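Local coordinates for protein inorganic pyrophosphatase (Anaplasma phagocytophilum, PDB 3LD3) that probably catalyses the magnesium-dependent hydrolysis of inorganic pyrophosphate to two phosphate ions, working as a homohexamer of the PPase family, at residues Glu56-Gly59 with Ala60-Asp64; Asn141-Asn144 with Tyr145-Pro149; His158-Ser161 with Phe162-Lys165. All coordinates share one frame; numbering follows the deposited sequence.

Contact 1: Glu56-Gly59 with Ala60-Asp64; sequences EKNG and ALWVD
Asn58 reaches forward to Ala60 and Trp62 across the connection of a beta hairpin, whose arms are the antiparallel strands 50-54 and 61-66. The backbone N of Asn58 is hydrogen-bonded to OD1 of Asp55, within the loop. In the side chain of Asn58, CG stands between the backbone N and the carbonyl carbon (chi1 48°), which directs the amide toward Ala60 and Trp62. Gly59, next along the chain, has a positive phi (88°); a CB there would press on the carbonyl O of Asn58, so the position suits a residue without a side chain. Ala60 N donates to Asn58 OD1 at 2.8 Å, a bond that would close an Asx turn. OD1 is, however, modelled too near Ala60 CB, so this bond is doubtful in detail. Leu61 packs on Tyr52 and Phe54 of the partner strand, while Leu61 and Val63 make backbone hydrogen bonds to a second subunit. Trp62 packs against Asn38 of that subunit, placing the start of strand 61-66 at an interface. The indole approaches Asn58 with its pyrrole edge and not its face; the two side chains cross nearly at right angles, and amide and ring planes are 42° apart. Asn58 CG lies in the ring plane, just beyond that edge. At that edge Trp62 NE1 points its N-H at Asn58 OD1 over 3.2 Å, a second bond that shares the uncertainty of that oxygen.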
loop_
_atom_site.group_PDB
_atom_site.type_symbol
_atom_site.label_atom_id
_atom_site.label_comp_id
_atom_site.label_asym_id
_atom_site.label_seq_id
_atom_site.Cartn_x
_atom_site.Cartn_y
_atom_site.Cartn_z
ATOM N N GLU A 56 -23.035 14.792 -10.836
ATOM C CA GLU A 56 -23.545 14.874 -12.214
ATOM C C GLU A 56 -23.371 16.291 -12.788
ATOM O O GLU A 56 -23.033 16.455 -13.967
ATOM C CB GLU A 56 -25.030 14.479 -12.259
ATOM N N LYS A 57 -23.604 17.307 -11.960
ATOM C CA LYS A 57 -23.426 18.703 -12.378
ATOM C C LYS A 57 -21.972 18.935 -12.827
ATOM O O LYS A 57 -21.699 18.996 -14.038
ATOM C CB LYS A 57 -23.835 19.679 -11.259
ATOM N N ASN A 58 -21.038 18.995 -11.873
ATOM C CA ASN A 58 -19.617 19.253 -12.200
ATOM C C ASN A 58 -18.867 18.094 -12.927
ATOM O O ASN A 58 -18.073 18.337 -13.842
ATOM C CB ASN A 58 -18.842 19.847 -10.989
ATOM C CG ASN A 58 -19.070 19.087 -9.654
ATOM O OD1 ASN A 58 -18.546 17.991 -9.466
ATOM N ND2 ASN A 58 -19.800 19.699 -8.720
ATOM N N GLY A 59 -19.143 16.837 -12.592
ATOM C CA GLY A 59 -18.332 15.714 -13.108
ATOM C C GLY A 59 -17.148 15.473 -12.166
ATOM O O GLY A 59 -16.264 14.656 -12.421
ATOM N N ALA A 60 -17.139 16.189 -11.055
ATOM C CA ALA A 60 -16.087 16.053 -10.066
ATOM C C ALA A 60 -16.363 14.874 -9.147
ATOM O O ALA A 60 -17.517 14.547 -8.868
ATOM C CB ALA A 60 -15.978 17.311 -9.254
ATOM N N LEU A 61 -15.291 14.255 -8.669
ATOM C CA LEU A 61 -15.373 13.238 -7.623
ATOM C C LEU A 61 -15.290 13.933 -6.258
ATOM O O LEU A 61 -14.361 14.663 -6.018
ATOM C CB LEU A 61 -14.195 12.298 -7.739
ATOM C CG LEU A 61 -14.276 11.024 -6.916
ATOM C CD1 LEU A 61 -15.364 10.103 -7.456
ATOM C CD2 LEU A 61 -12.913 10.365 -6.909
ATOM N N TRP A 62 -16.265 13.696 -5.390
ATOM C CA TRP A 62 -16.315 14.291 -4.086
ATOM C C TRP A 62 -16.137 13.235 -3.025
ATOM O O TRP A 62 -16.528 12.099 -3.212
ATOM C CB TRP A 62 -17.708 14.919 -3.864
ATOM C CG TRP A 62 -17.916 16.194 -4.606
ATOM C CD1 TRP A 62 -18.214 16.334 -5.936
ATOM C CD2 TRP A 62 -17.874 17.501 -4.066
ATOM N NE1 TRP A 62 -18.329 17.658 -6.249
ATOM C CE2 TRP A 62 -18.126 18.399 -5.124
ATOM C CE3 TRP A 62 -17.640 18.011 -2.793
ATOM C CZ2 TRP A 62 -18.179 19.772 -4.934
ATOM C CZ3 TRP A 62 -17.651 19.377 -2.624
ATOM C CH2 TRP A 62 -17.937 20.237 -3.691
ATOM N N VAL A 63 -15.586 13.626 -1.876
ATOM C CA VAL A 63 -15.688 12.815 -0.710
ATOM C C VAL A 63 -17.088 13.064 -0.115
ATOM O O VAL A 63 -17.336 14.138 0.448
ATOM C CB VAL A 63 -14.616 13.198 0.327
ATOM C CG1 VAL A 63 -14.745 12.308 1.560
ATOM C CG2 VAL A 63 -13.189 13.055 -0.310
ATOM N N ASP A 64 -17.944 12.062 -0.160
ATOM C CA ASP A 64 -19.249 12.167 0.474
ATOM C C ASP A 64 -19.069 12.085 1.981
ATOM O O ASP A 64 -19.573 12.930 2.726
ATOM C CB ASP A 64 -20.191 11.080 0.013
ATOM C CG ASP A 64 -21.520 11.134 0.756
ATOM O OD1 ASP A 64 -22.219 12.164 0.648
ATOM O OD2 ASP A 64 -21.817 10.179 1.493
#

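Contact 2: Asn141-Asn144 with Tyr145-Pro149; sequences NIVN and YSDLP
Asp147 OD2 is gripped by two successive backbone amides, Val143 N and Asn144 N, in the loop between strand 122-131 and helix 150-162. The bond from Asn144 N to Asp147 OD2 measures 2.9 Å and is nearly straight (171°), although the donor comes from well above the carboxylate plane. Val143 N, also 2.9 Å from Asp147 OD2, arrives on the anti side and close to that plane. The carboxylate can turn back to these amides because Asp147 CG sits beside its own backbone N, anti to the carbonyl carbon (chi1 -63°). In return, Asp147 N donates to Asn144 O at 2.9 Å, so side chain and main chain tie the same two residues from both directions and close the 3-10 turn of residues 145-147. A water adds a further link, donating to Asp147 OD2 at 2.8 Å and accepting from Asn144 ND2 at 2.9 Å. The other end of that amide, Asn144 OD1, takes the N-H of Ala180, where helix 180-195 starts, and Tyr145 lays its ring near that of Trp177.

Beyond the polar centre, Ile142 slides past Asp147 in the opposite direction, bringing CD1 to 3.4 Å from Asp147 O. The same methyl meets Leu148 CD2 at 3.8 Å, the two side chains crossing at about a right angle; Ile142 also packs on Val130 and Leu148 on Leu128, both of strand 122-131. Pro149, the N-cap residue of helix 150-162, touches Tyr138 of a third subunit. With two amides and a water all donating to one carboxylate oxygen, Asp147 is probably stabilised as the anion, and these bonds tie the turn that leads into helix 150-162.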
loop_
_atom_site.group_PDB
_atom_site.type_symbol
_atom_site.label_atom_id
_atom_site.label_comp_id
_atom_site.label_asym_id
_atom_site.label_seq_id
_atom_site.Cartn_x
_atom_site.Cartn_y
_atom_site.Cartn_z
ATOM N N ASN A 141 -16.913 -18.663 -15.324
ATOM C CA ASN A 141 -17.894 -19.640 -14.855
ATOM C C ASN A 141 -18.756 -19.094 -13.733
ATOM O O ASN A 141 -19.524 -19.851 -13.134
ATOM C CB ASN A 141 -17.209 -20.963 -14.452
ATOM C CG ASN A 141 -16.682 -21.748 -15.646
ATOM O OD1 ASN A 141 -17.263 -21.704 -16.729
ATOM N ND2 ASN A 141 -15.620 -22.526 -15.437
ATOM N N ILE A 142 -18.633 -17.805 -13.421
ATOM C CA ILE A 142 -19.523 -17.140 -12.471
ATOM C C ILE A 142 -20.655 -16.514 -13.266
ATOM O O ILE A 142 -20.449 -15.503 -13.939
ATOM C CB ILE A 142 -18.806 -16.060 -11.625
ATOM C CG1 ILE A 142 -17.647 -16.672 -10.861
ATOM C CG2 ILE A 142 -19.790 -15.402 -10.680
ATOM C CD1 ILE A 142 -18.066 -17.794 -9.862
ATOM N N VAL A 143 -21.830 -17.122 -13.255
ATOM C CA VAL A 143 -22.974 -16.628 -14.046
ATOM C C VAL A 143 -24.089 -16.033 -13.191
ATOM O O VAL A 143 -24.735 -15.071 -13.594
ATOM C CB VAL A 143 -23.574 -17.703 -14.945
ATOM C CG1 VAL A 143 -24.404 -17.026 -16.048
ATOM C CG2 VAL A 143 -22.473 -18.591 -15.558
ATOM N N ASN A 144 -24.299 -16.619 -12.005
ATOM C CA ASN A 144 -25.252 -16.106 -11.038
ATOM C C ASN A 144 -24.523 -15.933 -9.731
ATOM O O ASN A 144 -23.494 -16.572 -9.498
ATOM C CB ASN A 144 -26.446 -17.066 -10.826
ATOM C CG ASN A 144 -27.405 -17.049 -11.988
ATOM O OD1 ASN A 144 -28.147 -16.091 -12.186
ATOM N ND2 ASN A 144 -27.384 -18.115 -12.787
ATOM N N TYR A 145 -25.072 -15.074 -8.883
ATOM C CA TYR A 145 -24.499 -14.769 -7.571
ATOM C C TYR A 145 -24.236 -16.048 -6.774
ATOM O O TYR A 145 -23.278 -16.132 -6.021
ATOM C CB TYR A 145 -25.437 -13.832 -6.785
ATOM C CG TYR A 145 -26.695 -14.528 -6.331
ATOM C CD1 TYR A 145 -26.734 -15.208 -5.104
ATOM C CD2 TYR A 145 -27.826 -14.554 -7.121
ATOM C CE1 TYR A 145 -27.838 -15.893 -4.706
ATOM C CE2 TYR A 145 -28.971 -15.236 -6.714
ATOM C CZ TYR A 145 -28.971 -15.899 -5.504
ATOM O OH TYR A 145 -30.105 -16.569 -5.102
ATOM N N SER A 146 -25.093 -17.058 -6.960
ATOM C CA SER A 146 -24.994 -18.305 -6.229
ATOM C C SER A 146 -23.811 -19.169 -6.668
ATOM O O SER A 146 -23.514 -20.157 -6.028
ATOM C CB SER A 146 -26.300 -19.081 -6.372
ATOM O OG SER A 146 -26.731 -19.099 -7.710
ATOM N N ASP A 147 -23.102 -18.779 -7.733
ATOM C CA ASP A 147 -21.854 -19.449 -8.105
ATOM C C ASP A 147 -20.661 -18.961 -7.237
ATOM O O ASP A 147 -19.566 -19.526 -7.310
ATOM C CB ASP A 147 -21.543 -19.201 -9.583
ATOM C CG ASP A 147 -22.610 -19.801 -10.521
ATOM O OD1 ASP A 147 -23.056 -20.911 -10.196
ATOM O OD2 ASP A 147 -22.979 -19.165 -11.536
ATOM N N LEU A 148 -20.859 -17.885 -6.489
ATOM C CA LEU A 148 -19.830 -17.380 -5.560
ATOM C C LEU A 148 -20.024 -17.969 -4.169
ATOM O O LEU A 148 -21.127 -18.402 -3.856
ATOM C CB LEU A 148 -19.877 -15.868 -5.468
ATOM C CG LEU A 148 -19.523 -15.141 -6.775
ATOM C CD1 LEU A 148 -19.985 -13.698 -6.688
ATOM C CD2 LEU A 148 -18.031 -15.264 -7.043
ATOM N N PRO A 149 -18.965 -17.988 -3.335
ATOM C CA PRO A 149 -19.097 -18.530 -1.984
ATOM C C PRO A 149 -20.158 -17.814 -1.153
ATOM O O PRO A 149 -20.230 -16.575 -1.137
ATOM C CB PRO A 149 -17.699 -18.358 -1.380
ATOM C CG PRO A 149 -16.790 -18.318 -2.605
ATOM C CD PRO A 149 -17.575 -17.587 -3.621
HETATM O O HOH W 1 -25.465 -20.286 -12.272
#

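Contact 3: His158-Ser161 with Phe162-Lys165; sequences HFFS and FYKK. With PO4 (phosphate ion), chain C.
Tyr163 with Phe159 and Phe160 forms an aromatic cluster at the C-terminal end of helix 150-162, where the chain leaves the helix through a type I turn, Phe162 to Lys165. Helical spacing puts the partners together: Tyr163 N donates to Phe159 O at 2.9 Å. Tyr163 CG stands between the backbone N and the carbonyl carbon (chi1 82°), with the phenol ring over a face of Phe159 as an offset stack, centroids of Phe159 and Tyr163 4.5 Å apart and planes at 29°. Phe160 turns its edge toward the face of Tyr163 in an offset edge-to-face pair (planes at 85°), its CD1 lying 3.6 Å from Tyr163 CE2. Lys164 CG lies over the ring face opposite Phe159.

One residue earlier in each segment, Phe162 directs its edge into the face of His158 in a T-shaped pair, and Phe162 CD2 stands over the centre of the imidazole. This side of the helix end joins the hexamer: His158 NE2 bonds to Phe162 O of a fourth subunit, the reverse bond is also made, and the two Phe162 rings stack.

Held between its neighbours, the phenol projects to a bound phosphate, probably from the crystallisation liquor: Tyr163 OH donates to O3 at 2.6 Å. The extended chain of Lys164 brings NZ to 2.7 Å from phosphate O1, and this amine also forms a salt bridge with Glu120. Arg65 and Lys121 complete the grip, so hydroxyl and cationic donors together make a site suited to an anion, consistent with the predicted substrate-binding role of Tyr163.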
loop_
_atom_site.group_PDB
_atom_site.type_symbol
_atom_site.label_atom_id
_atom_site.label_comp_id
_atom_site.label_asym_id
_atom_site.label_seq_id
_atom_site.Cartn_x
_atom_site.Cartn_y
_atom_site.Cartn_z
ATOM N N HIS A 158 -24.140 -8.469 5.128
ATOM C CA HIS A 158 -23.697 -7.964 6.424
ATOM C C HIS A 158 -23.216 -6.494 6.317
ATOM O O HIS A 158 -23.570 -5.622 7.149
ATOM C CB HIS A 158 -22.623 -8.916 6.971
ATOM C CG HIS A 158 -22.031 -8.505 8.270
ATOM N ND1 HIS A 158 -21.096 -7.498 8.366
ATOM C CD2 HIS A 158 -22.240 -8.954 9.534
ATOM C CE1 HIS A 158 -20.740 -7.353 9.629
ATOM N NE2 HIS A 158 -21.448 -8.205 10.365
ATOM N N PHE A 159 -22.414 -6.208 5.292
ATOM C CA PHE A 159 -21.925 -4.857 5.071
ATOM C C PHE A 159 -23.079 -3.839 5.003
ATOM O O PHE A 159 -23.054 -2.818 5.664
ATOM C CB PHE A 159 -21.034 -4.793 3.815
ATOM C CG PHE A 159 -20.536 -3.407 3.486
ATOM C CD1 PHE A 159 -19.397 -2.894 4.106
ATOM C CD2 PHE A 159 -21.234 -2.591 2.603
ATOM C CE1 PHE A 159 -18.949 -1.581 3.839
ATOM C CE2 PHE A 159 -20.794 -1.287 2.333
ATOM C CZ PHE A 159 -19.650 -0.789 2.938
ATOM N N PHE A 160 -24.065 -4.094 4.154
ATOM C CA PHE A 160 -25.137 -3.130 3.989
ATOM C C PHE A 160 -26.044 -3.099 5.225
ATOM O O PHE A 160 -26.588 -2.038 5.561
ATOM C CB PHE A 160 -25.897 -3.393 2.684
ATOM C CG PHE A 160 -25.098 -2.975 1.473
ATOM C CD1 PHE A 160 -24.900 -1.626 1.223
ATOM C CD2 PHE A 160 -24.448 -3.910 0.697
ATOM C CE1 PHE A 160 -24.101 -1.208 0.156
ATOM C CE2 PHE A 160 -23.668 -3.506 -0.368
ATOM C CZ PHE A 160 -23.514 -2.158 -0.647
ATOM N N SER A 161 -26.119 -4.225 5.929
ATOM C CA SER A 161 -26.918 -4.307 7.163
ATOM C C SER A 161 -26.360 -3.431 8.279
ATOM O O SER A 161 -27.137 -2.919 9.109
ATOM C CB SER A 161 -27.035 -5.755 7.656
ATOM O OG SER A 161 -27.885 -6.533 6.841
ATOM N N PHE A 162 -25.031 -3.227 8.312
ATOM C CA PHE A 162 -24.390 -2.662 9.503
ATOM C C PHE A 162 -23.540 -1.416 9.291
ATOM O O PHE A 162 -23.234 -0.691 10.255
ATOM C CB PHE A 162 -23.600 -3.754 10.258
ATOM C CG PHE A 162 -24.458 -4.898 10.727
ATOM C CD1 PHE A 162 -25.505 -4.677 11.624
ATOM C CD2 PHE A 162 -24.252 -6.193 10.267
ATOM C CE1 PHE A 162 -26.315 -5.723 12.019
ATOM C CE2 PHE A 162 -25.060 -7.249 10.667
ATOM C CZ PHE A 162 -26.095 -7.014 11.541
ATOM N N TYR A 163 -23.155 -1.127 8.049
ATOM C CA TYR A 163 -22.236 -0.012 7.819
ATOM C C TYR A 163 -22.767 1.365 8.140
ATOM O O TYR A 163 -21.980 2.287 8.363
ATOM C CB TYR A 163 -21.643 -0.017 6.406
ATOM C CG TYR A 163 -22.458 0.557 5.279
ATOM C CD1 TYR A 163 -21.906 1.491 4.414
ATOM C CD2 TYR A 163 -23.770 0.166 5.059
ATOM C CE1 TYR A 163 -22.636 1.974 3.312
ATOM C CE2 TYR A 163 -24.502 0.660 3.986
ATOM C CZ TYR A 163 -23.914 1.554 3.114
ATOM O OH TYR A 163 -24.636 2.004 2.017
ATOM N N LYS A 164 -24.100 1.495 8.167
ATOM C CA LYS A 164 -24.761 2.752 8.479
ATOM C C LYS A 164 -25.318 2.805 9.913
ATOM O O LYS A 164 -25.979 3.781 10.268
ATOM C CB LYS A 164 -25.919 3.006 7.502
ATOM C CG LYS A 164 -25.479 3.559 6.155
ATOM C CD LYS A 164 -26.641 3.528 5.141
ATOM C CE LYS A 164 -26.333 4.369 3.926
ATOM N NZ LYS A 164 -27.393 4.274 2.883
ATOM N N LYS A 165 -25.000 1.817 10.749
ATOM C CA LYS A 165 -25.586 1.746 12.088
ATOM C C LYS A 165 -25.259 2.941 12.966
ATOM O O LYS A 165 -26.001 3.226 13.913
ATOM C CB LYS A 165 -25.154 0.464 12.803
ATOM C CG LYS A 165 -25.931 -0.750 12.405
ATOM C CD LYS A 165 -27.324 -0.795 13.039
ATOM C CE LYS A 165 -28.153 -1.850 12.377
ATOM N NZ LYS A 165 -29.519 -1.996 12.977
HETATM P P PO4 C . -24.955 5.371 0.238
HETATM O O1 PO4 C . -26.423 5.156 0.510
HETATM O O2 PO4 C . -24.521 6.762 0.663
HETATM O O3 PO4 C . -24.115 4.379 1.018
HETATM O O4 PO4 C . -24.717 5.163 -1.258
HETATM O O HOH W 2 -26.362 -0.211 7.819
#

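Overall arrangement
The three contacts follow one another along the chain. Contact 1 belongs to the two-stranded hairpin of strands 50-54 and 61-66, whereas contacts 2 and 3 bracket helix 150-162, one at the loop leading into it and one at its exit; their centres are about 23 Å apart. Contacts 1 and 2 lie on opposite sides of the chain's centre, about 33 Å between centres. Contacts 1 and 3 approach to about 8 Å at their nearest atoms without touching, and Arg65 of strand 61-66 packs on Tyr163 and Lys164, connecting the hairpin to the phosphate site. Each contact region also meets a different neighbouring subunit of the hexamer.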